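Local atomic coordinates of XPF endonuclease (Aeropyrum pernix, PDB entry 2BGW), a protein that probably cuts DNA as a structure-specific endonuclease in nucleotide excision repair, using a bound magnesium ion. Residues Ala76-Pro90 with Ile115-Val129. Sequence-based numbering, arbitrary orientation.
With SO4 (sulfate ion), chain K; nucleotides of chain C.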
ATOM      1  N   ALA A  76       5.095  -1.008   1.097  1.00 30.46           N
ATOM      2  CA  ALA A  76       5.528  -0.172   0.004  1.00 30.38           C
ATOM      3  C   ALA A  76       6.560  -0.850  -0.890  1.00 31.13           C
ATOM      4  O   ALA A  76       6.674  -0.517  -2.073  1.00 30.95           O
ATOM      5  CB  ALA A  76       6.050   1.139   0.539  1.00 29.74           C
ATOM      6  N   GLU A  77       7.314  -1.784  -0.313  1.00 32.21           N
ATOM      7  CA  GLU A  77       8.293  -2.595  -1.052  1.00 33.51           C
ATOM      8  C   GLU A  77       7.605  -3.614  -1.949  1.00 33.16           C
ATOM      9  O   GLU A  77       8.075  -3.898  -3.029  1.00 33.18           O
ATOM     10  CB  GLU A  77       9.163  -3.379  -0.075  1.00 33.96           C
ATOM     11  CG  GLU A  77      10.425  -4.011  -0.663  1.00 35.11           C
ATOM     12  CD  GLU A  77      11.154  -4.959   0.312  1.00 35.91           C
ATOM     13  OE1 GLU A  77      10.898  -4.956   1.543  1.00 36.22           O
ATOM     14  OE2 GLU A  77      12.020  -5.720  -0.172  1.00 40.58           O
ATOM     15  N   HIS A  78       6.486  -4.162  -1.502  1.00 32.70           N
ATOM     16  CA  HIS A  78       5.906  -5.285  -2.196  1.00 32.14           C
ATOM     17  C   HIS A  78       4.728  -4.969  -3.118  1.00 31.61           C
ATOM     18  O   HIS A  78       4.428  -5.741  -4.012  1.00 31.65           O
ATOM     19  CB  HIS A  78       5.528  -6.346  -1.179  1.00 32.57           C
ATOM     20  CG  HIS A  78       6.706  -6.927  -0.467  1.00 34.75           C
ATOM     21  ND1 HIS A  78       7.329  -6.291   0.584  1.00 36.88           N
ATOM     22  CD2 HIS A  78       7.395  -8.073  -0.672  1.00 36.51           C
ATOM     23  CE1 HIS A  78       8.344  -7.023   1.001  1.00 36.05           C
ATOM     24  NE2 HIS A  78       8.407  -8.109   0.255  1.00 36.12           N
ATOM     25  N   TYR A  79       4.049  -3.852  -2.924  1.00 30.87           N
ATOM     26  CA  TYR A  79       2.919  -3.566  -3.773  1.00 30.08           C
ATOM     27  C   TYR A  79       3.100  -2.256  -4.387  1.00 30.61           C
ATOM     28  O   TYR A  79       3.743  -1.372  -3.836  1.00 31.46           O
ATOM     29  CB  TYR A  79       1.640  -3.588  -2.993  1.00 29.46           C
ATOM     30  CG  TYR A  79       1.324  -4.969  -2.547  1.00 29.40           C
ATOM     31  CD1 TYR A  79       1.910  -5.491  -1.409  1.00 29.48           C
ATOM     32  CD2 TYR A  79       0.474  -5.781  -3.282  1.00 28.89           C
ATOM     33  CE1 TYR A  79       1.635  -6.774  -1.000  1.00 30.00           C
ATOM     34  CE2 TYR A  79       0.193  -7.080  -2.878  1.00 28.35           C
ATOM     35  CZ  TYR A  79       0.778  -7.562  -1.738  1.00 29.40           C
ATOM     36  OH  TYR A  79       0.521  -8.831  -1.303  1.00 30.65           O
ATOM     37  N   GLU A  80       2.545  -2.096  -5.564  1.00 31.23           N
ATOM     38  CA  GLU A  80       2.853  -0.882  -6.289  1.00 31.49           C
ATOM     39  C   GLU A  80       2.053   0.323  -5.741  1.00 29.93           C
ATOM     40  O   GLU A  80       2.432   1.476  -5.922  1.00 29.56           O
ATOM     41  CB  GLU A  80       2.714  -1.154  -7.786  1.00 32.03           C
ATOM     42  CG  GLU A  80       1.423  -0.757  -8.425  1.00 37.83           C
ATOM     43  CD  GLU A  80       1.666   0.327  -9.477  1.00 45.83           C
ATOM     44  OE1 GLU A  80       2.555   1.197  -9.221  1.00 48.85           O
ATOM     45  OE2 GLU A  80       0.991   0.296 -10.550  1.00 48.35           O
ATOM     46  N   THR A  81       0.972   0.014  -5.029  1.00 28.33           N
ATOM     47  CA  THR A  81       0.046   0.994  -4.521  1.00 26.69           C
ATOM     48  C   THR A  81      -0.403   0.516  -3.157  1.00 26.29           C
ATOM     49  O   THR A  81      -0.962  -0.568  -3.012  1.00 26.69           O
ATOM     50  CB  THR A  81      -1.157   1.151  -5.487  1.00 26.33           C
ATOM     51  OG1 THR A  81      -0.707   1.739  -6.710  1.00 25.73           O
ATOM     52  CG2 THR A  81      -2.214   2.052  -4.923  1.00 25.33           C
ATOM     53  N   VAL A  82      -0.155   1.330  -2.147  1.00 25.68           N
ATOM     54  CA  VAL A  82      -0.497   0.964  -0.775  1.00 25.15           C
ATOM     55  C   VAL A  82      -1.497   1.951  -0.211  1.00 24.63           C
ATOM     56  O   VAL A  82      -1.230   3.135  -0.158  1.00 24.38           O
ATOM     57  CB  VAL A  82       0.771   0.962   0.151  1.00 25.19           C
ATOM     58  CG1 VAL A  82       0.421   0.459   1.511  1.00 25.23           C
ATOM     59  CG2 VAL A  82       1.861   0.096  -0.420  1.00 23.65           C
ATOM     60  N   PHE A  83      -2.641   1.462   0.229  1.00 24.73           N
ATOM     61  CA  PHE A  83      -3.604   2.321   0.905  1.00 24.90           C
ATOM     62  C   PHE A  83      -3.615   1.922   2.322  1.00 25.31           C
ATOM     63  O   PHE A  83      -3.807   0.738   2.615  1.00 25.86           O
ATOM     64  CB  PHE A  83      -5.022   2.164   0.349  1.00 24.44           C
ATOM     65  CG  PHE A  83      -5.219   2.831  -0.979  1.00 25.12           C
ATOM     66  CD1 PHE A  83      -5.273   2.091  -2.137  1.00 22.91           C
ATOM     67  CD2 PHE A  83      -5.328   4.225  -1.066  1.00 26.29           C
ATOM     68  CE1 PHE A  83      -5.453   2.722  -3.352  1.00 24.43           C
ATOM     69  CE2 PHE A  83      -5.494   4.868  -2.295  1.00 25.49           C
ATOM     70  CZ  PHE A  83      -5.553   4.113  -3.432  1.00 24.61           C
ATOM     71  N   ILE A  84      -3.382   2.889   3.210  1.00 25.85           N
ATOM     72  CA  ILE A  84      -3.727   2.691   4.624  1.00 25.74           C
ATOM     73  C   ILE A  84      -4.996   3.436   4.888  1.00 25.89           C
ATOM     74  O   ILE A  84      -5.094   4.628   4.601  1.00 25.89           O
ATOM     75  CB  ILE A  84      -2.669   3.192   5.575  1.00 25.81           C
ATOM     76  CG1 ILE A  84      -1.442   2.279   5.503  1.00 25.45           C
ATOM     77  CG2 ILE A  84      -3.247   3.207   6.972  1.00 25.26           C
ATOM     78  CD1 ILE A  84      -0.168   2.916   5.936  1.00 24.32           C
ATOM     79  N   ILE A  85      -5.985   2.720   5.391  1.00 26.23           N
ATOM     80  CA  ILE A  85      -7.267   3.322   5.649  1.00 27.39           C
ATOM     81  C   ILE A  85      -7.386   3.526   7.123  1.00 27.93           C
ATOM     82  O   ILE A  85      -7.359   2.563   7.889  1.00 27.97           O
ATOM     83  CB  ILE A  85      -8.447   2.439   5.176  1.00 27.73           C
ATOM     84  CG1 ILE A  85      -8.555   2.472   3.643  1.00 27.29           C
ATOM     85  CG2 ILE A  85      -9.749   2.886   5.853  1.00 26.37           C
ATOM     86  CD1 ILE A  85      -9.420   1.384   3.090  1.00 26.95           C
ATOM     87  N   VAL A  86      -7.520   4.783   7.524  1.00 28.78           N
ATOM     88  CA  VAL A  86      -7.663   5.080   8.939  1.00 29.72           C
ATOM     89  C   VAL A  86      -9.129   5.298   9.308  1.00 30.42           C
ATOM     90  O   VAL A  86      -9.807   6.218   8.822  1.00 30.04           O
ATOM     91  CB  VAL A  86      -6.781   6.236   9.361  1.00 29.93           C
ATOM     92  CG1 VAL A  86      -6.907   6.446  10.844  1.00 30.70           C
ATOM     93  CG2 VAL A  86      -5.314   5.958   8.981  1.00 29.44           C
ATOM     94  N   GLU A  87      -9.605   4.404  10.160  1.00 31.27           N
ATOM     95  CA  GLU A  87     -11.003   4.338  10.524  1.00 32.74           C
ATOM     96  C   GLU A  87     -11.273   5.029  11.871  1.00 33.65           C
ATOM     97  O   GLU A  87     -10.799   4.561  12.932  1.00 33.81           O
ATOM     98  CB  GLU A  87     -11.402   2.868  10.590  1.00 32.80           C
ATOM     99  CG  GLU A  87     -12.819   2.564  11.012  1.00 33.89           C
ATOM    100  CD  GLU A  87     -13.152   1.118  10.730  1.00 37.30           C
ATOM    101  OE1 GLU A  87     -13.160   0.749   9.526  1.00 37.01           O
ATOM    102  OE2 GLU A  87     -13.387   0.345  11.700  1.00 36.44           O
ATOM    103  N   GLY A  88     -12.047   6.116  11.826  1.00 33.80           N
ATOM    104  CA  GLY A  88     -12.308   6.912  13.012  1.00 34.55           C
ATOM    105  C   GLY A  88     -11.510   8.201  12.954  1.00 35.44           C
ATOM    106  O   GLY A  88     -10.706   8.396  12.048  1.00 35.20           O
ATOM    107  N   PRO A  89     -11.729   9.100  13.924  1.00 36.08           N
ATOM    108  CA  PRO A  89     -11.108  10.410  13.907  1.00 36.17           C
ATOM    109  C   PRO A  89      -9.607  10.323  13.885  1.00 36.35           C
ATOM    110  O   PRO A  89      -9.015   9.556  14.630  1.00 36.36           O
ATOM    111  CB  PRO A  89     -11.577  11.031  15.215  1.00 36.02           C
ATOM    112  CG  PRO A  89     -12.866  10.360  15.456  1.00 36.30           C
ATOM    113  CD  PRO A  89     -12.587   8.944  15.106  1.00 36.33           C
ATOM    114  N   PRO A  90      -8.995  11.111  13.014  1.00 36.66           N
ATOM    115  CA  PRO A  90      -7.573  11.081  12.820  1.00 36.79           C
ATOM    116  C   PRO A  90      -6.833  11.102  14.128  1.00 37.25           C
ATOM    117  O   PRO A  90      -5.885  10.369  14.277  1.00 37.95           O
ATOM    118  CB  PRO A  90      -7.321  12.353  12.046  1.00 36.87           C
ATOM    119  CG  PRO A  90      -8.554  12.497  11.214  1.00 36.85           C
ATOM    120  CD  PRO A  90      -9.654  12.090  12.131  1.00 36.77           C
ATOM    121  N   ILE A 115       2.991   5.904   0.326  1.00 29.78           N
ATOM    122  CA  ILE A 115       1.767   5.253   0.782  1.00 29.19           C
ATOM    123  C   ILE A 115       0.648   6.246   0.640  1.00 28.99           C
ATOM    124  O   ILE A 115       0.898   7.450   0.589  1.00 29.31           O
ATOM    125  CB  ILE A 115       1.880   4.744   2.216  1.00 29.39           C
ATOM    126  CG1 ILE A 115       2.592   3.405   2.239  1.00 29.56           C
ATOM    127  CG2 ILE A 115       0.525   4.502   2.845  1.00 29.34           C
ATOM    128  CD1 ILE A 115       3.989   3.488   2.801  1.00 31.46           C
ATOM    129  N   ARG A 116      -0.575   5.735   0.521  1.00 28.70           N
ATOM    130  CA  ARG A 116      -1.787   6.556   0.323  1.00 28.03           C
ATOM    131  C   ARG A 116      -2.744   6.374   1.485  1.00 28.27           C
ATOM    132  O   ARG A 116      -2.983   5.241   1.937  1.00 27.84           O
ATOM    133  CB  ARG A 116      -2.463   6.220  -1.011  1.00 27.22           C
ATOM    134  CG  ARG A 116      -1.651   6.688  -2.177  1.00 25.19           C
ATOM    135  CD  ARG A 116      -2.157   6.201  -3.488  1.00 24.78           C
ATOM    136  NE  ARG A 116      -1.436   6.838  -4.585  1.00 25.81           N
ATOM    137  CZ  ARG A 116      -1.758   8.030  -5.076  1.00 27.25           C
ATOM    138  NH1 ARG A 116      -2.777   8.698  -4.559  1.00 28.22           N
ATOM    139  NH2 ARG A 116      -1.063   8.572  -6.068  1.00 26.04           N
ATOM    140  N   LEU A 117      -3.260   7.493   1.990  1.00 28.92           N
ATOM    141  CA  LEU A 117      -4.116   7.467   3.184  1.00 29.64           C
ATOM    142  C   LEU A 117      -5.522   7.785   2.803  1.00 30.42           C
ATOM    143  O   LEU A 117      -5.741   8.647   1.955  1.00 31.24           O
ATOM    144  CB  LEU A 117      -3.664   8.476   4.220  1.00 28.97           C
ATOM    145  CG  LEU A 117      -2.291   8.235   4.833  1.00 30.35           C
ATOM    146  CD1 LEU A 117      -1.846   9.477   5.575  1.00 31.98           C
ATOM    147  CD2 LEU A 117      -2.251   7.010   5.755  1.00 30.23           C
ATOM    148  N   MET A 118      -6.469   7.062   3.392  1.00 31.02           N
ATOM    149  CA  MET A 118      -7.873   7.432   3.339  1.00 31.87           C
ATOM    150  C   MET A 118      -8.328   7.477   4.778  1.00 31.90           C
ATOM    151  O   MET A 118      -7.966   6.591   5.564  1.00 32.23           O
ATOM    152  CB  MET A 118      -8.712   6.376   2.616  1.00 32.05           C
ATOM    153  CG  MET A 118      -8.290   6.033   1.215  1.00 34.20           C
ATOM    154  SD  MET A 118      -9.114   6.893  -0.147  1.00 38.65           S
ATOM    155  CE  MET A 118     -10.716   7.242   0.555  1.00 40.22           C
ATOM    156  N   ASN A 119      -9.121   8.479   5.137  1.00 31.87           N
ATOM    157  CA  ASN A 119      -9.746   8.460   6.452  1.00 32.41           C
ATOM    158  C   ASN A 119     -11.218   8.048   6.358  1.00 31.87           C
ATOM    159  O   ASN A 119     -11.979   8.684   5.653  1.00 32.25           O
ATOM    160  CB  ASN A 119      -9.586   9.821   7.170  1.00 33.06           C
ATOM    161  CG  ASN A 119     -10.163   9.802   8.605  1.00 35.83           C
ATOM    162  OD1 ASN A 119     -11.009  10.625   8.978  1.00 36.45           O
ATOM    163  ND2 ASN A 119      -9.727   8.827   9.397  1.00 38.71           N
ATOM    164  N   THR A 120     -11.626   6.988   7.039  1.00 31.35           N
ATOM    165  CA  THR A 120     -13.052   6.641   7.062  1.00 31.45           C
ATOM    166  C   THR A 120     -13.690   6.910   8.456  1.00 32.34           C
ATOM    167  O   THR A 120     -12.979   7.050   9.462  1.00 33.57           O
ATOM    168  CB  THR A 120     -13.307   5.173   6.622  1.00 31.07           C
ATOM    169  OG1 THR A 120     -12.778   4.273   7.586  1.00 29.80           O
ATOM    170  CG2 THR A 120     -12.666   4.868   5.312  1.00 30.53           C
ATOM    171  N   MET A 121     -15.011   6.977   8.540  1.00 32.13           N
ATOM    172  CA  MET A 121     -15.637   7.209   9.833  1.00 32.79           C
ATOM    173  C   MET A 121     -15.946   5.985  10.653  1.00 32.67           C
ATOM    174  O   MET A 121     -15.882   6.035  11.878  1.00 33.33           O
ATOM    175  CB  MET A 121     -16.859   8.081   9.689  1.00 32.18           C
ATOM    176  CG  MET A 121     -16.376   9.464   9.474  1.00 33.71           C
ATOM    177  SD  MET A 121     -17.605  10.723   9.323  1.00 35.63           S
ATOM    178  CE  MET A 121     -18.248  10.876  11.000  1.00 36.29           C
ATOM    179  N   ASP A 122     -16.273   4.894   9.983  1.00 32.53           N
ATOM    180  CA  ASP A 122     -16.691   3.672  10.618  1.00 32.63           C
ATOM    181  C   ASP A 122     -16.342   2.601   9.630  1.00 32.88           C
ATOM    182  O   ASP A 122     -15.979   2.935   8.508  1.00 33.57           O
ATOM    183  CB  ASP A 122     -18.205   3.682  10.843  1.00 32.92           C
ATOM    184  CG  ASP A 122     -18.965   4.464   9.777  1.00 34.22           C
ATOM    185  OD1 ASP A 122     -19.848   5.247  10.161  1.00 35.09           O
ATOM    186  OD2 ASP A 122     -18.700   4.317   8.560  1.00 36.18           O
ATOM    187  N   PRO A 123     -16.441   1.315  10.022  1.00 32.69           N
ATOM    188  CA  PRO A 123     -16.332   0.160   9.121  1.00 32.74           C
ATOM    189  C   PRO A 123     -17.033   0.301   7.753  1.00 32.87           C
ATOM    190  O   PRO A 123     -16.430   0.006   6.710  1.00 33.07           O
ATOM    191  CB  PRO A 123     -16.997  -0.950   9.938  1.00 33.10           C
ATOM    192  CG  PRO A 123     -16.588  -0.634  11.325  1.00 32.53           C
ATOM    193  CD  PRO A 123     -16.624   0.875  11.415  1.00 32.52           C
ATOM    194  N   LYS A 124     -18.295   0.738   7.765  1.00 32.54           N
ATOM    195  CA  LYS A 124     -19.073   0.913   6.539  1.00 31.57           C
ATOM    196  C   LYS A 124     -18.336   1.832   5.579  1.00 30.83           C
ATOM    197  O   LYS A 124     -18.361   1.629   4.380  1.00 30.82           O
ATOM    198  CB  LYS A 124     -20.452   1.491   6.871  1.00 31.62           C
ATOM    199  CG  LYS A 124     -21.428   1.475   5.735  1.00 31.73           C
ATOM    200  CD  LYS A 124     -22.395   2.617   5.824  1.00 32.92           C
ATOM    201  CE  LYS A 124     -23.558   2.429   4.847  1.00 34.43           C
ATOM    202  NZ  LYS A 124     -24.352   3.697   4.697  1.00 34.53           N
ATOM    203  N   GLY A 125     -17.674   2.840   6.119  1.00 30.04           N
ATOM    204  CA  GLY A 125     -16.902   3.743   5.295  1.00 29.82           C
ATOM    205  C   GLY A 125     -15.715   3.026   4.676  1.00 29.62           C
ATOM    206  O   GLY A 125     -15.404   3.197   3.495  1.00 29.64           O
ATOM    207  N   THR A 126     -15.042   2.218   5.484  1.00 29.34           N
ATOM    208  CA  THR A 126     -13.882   1.456   5.025  1.00 28.72           C
ATOM    209  C   THR A 126     -14.342   0.478   3.962  1.00 28.19           C
ATOM    210  O   THR A 126     -13.721   0.382   2.891  1.00 27.92           O
ATOM    211  CB  THR A 126     -13.211   0.728   6.188  1.00 28.67           C
ATOM    212  OG1 THR A 126     -13.035   1.668   7.260  1.00 29.02           O
ATOM    213  CG2 THR A 126     -11.866   0.160   5.778  1.00 27.44           C
ATOM    214  N   ALA A 127     -15.466  -0.182   4.253  1.00 27.42           N
ATOM    215  CA  ALA A 127     -16.102  -1.099   3.326  1.00 26.73           C
ATOM    216  C   ALA A 127     -16.504  -0.416   2.005  1.00 26.72           C
ATOM    217  O   ALA A 127     -16.344  -0.996   0.927  1.00 26.97           O
ATOM    218  CB  ALA A 127     -17.240  -1.743   3.970  1.00 26.21           C
ATOM    219  N   LEU A 128     -16.953   0.827   2.072  1.00 26.23           N
ATOM    220  CA  LEU A 128     -17.227   1.561   0.851  1.00 26.65           C
ATOM    221  C   LEU A 128     -15.954   1.895   0.065  1.00 27.01           C
ATOM    222  O   LEU A 128     -15.908   1.733  -1.151  1.00 27.32           O
ATOM    223  CB  LEU A 128     -18.054   2.816   1.138  1.00 26.43           C
ATOM    224  CG  LEU A 128     -19.467   2.478   1.627  1.00 26.24           C
ATOM    225  CD1 LEU A 128     -20.058   3.593   2.470  1.00 26.24           C
ATOM    226  CD2 LEU A 128     -20.369   2.149   0.454  1.00 25.54           C
ATOM    227  N   VAL A 129     -14.925   2.348   0.761  1.00 27.00           N
ATOM    228  CA  VAL A 129     -13.692   2.763   0.117  1.00 27.19           C
ATOM    229  C   VAL A 129     -13.040   1.554  -0.521  1.00 27.79           C
ATOM    230  O   VAL A 129     -12.533   1.621  -1.645  1.00 27.87           O
ATOM    231  CB  VAL A 129     -12.743   3.408   1.151  1.00 27.28           C
ATOM    232  CG1 VAL A 129     -11.401   3.756   0.561  1.00 26.31           C
ATOM    233  CG2 VAL A 129     -13.378   4.643   1.680  1.00 26.95           C
TER
HETATM  234  S   SO4 K1016       2.783   8.149  -7.006  1.00 67.28           S
HETATM  235  O1  SO4 K1016       3.514   8.760  -5.889  1.00 67.08           O
HETATM  236  O2  SO4 K1016       3.761   7.383  -7.776  1.00 68.67           O
HETATM  237  O3  SO4 K1016       1.773   7.195  -6.487  1.00 67.23           O
HETATM  238  O4  SO4 K1016       2.203   9.196  -7.871  1.00 64.66           O
ATOM    239  P    DA C  15      15.772  -2.502   2.072  1.00 48.18           P
ATOM    240  OP1  DA C  15      16.987  -2.546   2.906  1.00 48.56           O
ATOM    241  OP2  DA C  15      14.861  -3.676   2.052  1.00 48.44           O
ATOM    242  O5'  DA C  15      14.949  -1.212   2.519  1.00 46.72           O
ATOM    243  C5'  DA C  15      15.705  -0.000   2.602  1.00 49.20           C
ATOM    244  C4'  DA C  15      14.774   1.189   2.634  1.00 49.99           C
ATOM    245  O4'  DA C  15      14.027   1.230   1.384  1.00 50.30           O
ATOM    246  C3'  DA C  15      13.732   1.060   3.745  1.00 50.69           C
ATOM    247  O3'  DA C  15      13.969   2.015   4.786  1.00 51.64           O
ATOM    248  C2'  DA C  15      12.386   1.266   3.050  1.00 49.06           C
ATOM    249  C1'  DA C  15      12.777   1.812   1.672  1.00 46.18           C
ATOM    250  N9   DA C  15      11.736   1.506   0.691  1.00 44.99           N
ATOM    251  C8   DA C  15      11.191   0.281   0.409  1.00 44.00           C
ATOM    252  N7   DA C  15      10.230   0.338  -0.486  1.00 44.08           N
ATOM    253  C5   DA C  15      10.128   1.687  -0.802  1.00 42.92           C
ATOM    254  C6   DA C  15       9.274   2.400  -1.675  1.00 43.45           C
ATOM    255  N6   DA C  15       8.339   1.827  -2.446  1.00 43.11           N
ATOM    256  N1   DA C  15       9.431   3.737  -1.731  1.00 43.89           N
ATOM    257  C2   DA C  15      10.374   4.293  -0.957  1.00 43.82           C
ATOM    258  N3   DA C  15      11.221   3.733  -0.091  1.00 42.26           N
ATOM    259  C4   DA C  15      11.042   2.416  -0.069  1.00 42.96           C
TER
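V86 and G88 of strand 81-87 and its continuation bond to T120 of strand 116-120 as the last rungs of a parallel ladder, the two strands of a beta-alpha-beta unit whose crossover is helix 99-112, in the PD-(D/E)XK-type nuclease domain. The segment axes diverge by 22° and pass within 4.5 Å, and the alternating backbone bonds run from R116 N to V82 O as far as G88 N to T120 O.

On one face, F83 and R116 lie side by side. R116 CB meets F83 CD2 at 3.5 Å, CG passes near V82 O, and CD lies 3.8 Å from F83 CE2. Extended from CG to NE, the chain clears the ring beyond CD; NH2 donates to sulfate O3 at 3.2 Å, which lies near the guanidinium plane, and NH1 bonds Q110 OE1 of the second subunit. NH2 also bonds G114 O of the second subunit, and R116 of that subunit binds the same sulfate.

On the opposite face, the N119 amide is carried to G88 with CG anti to the backbone N (chi1 -176°). ND2 donates to G88 O almost straight (174°), and that oxygen lies in the amide plane. A leucine here would probably leave G88 O without this donor and the turn toward P90 less firmly held.

Farther along the F83 side, I85 CG2 packs on T126 CG2 of the following helix at 3.5 Å. E87 reaches the same helix: OE2 forms a salt bridge with R53, a residue of the magnesium site, while OE1 lies beside T126 OG1, which receives a bond from T120 OG1 at 2.6 Å.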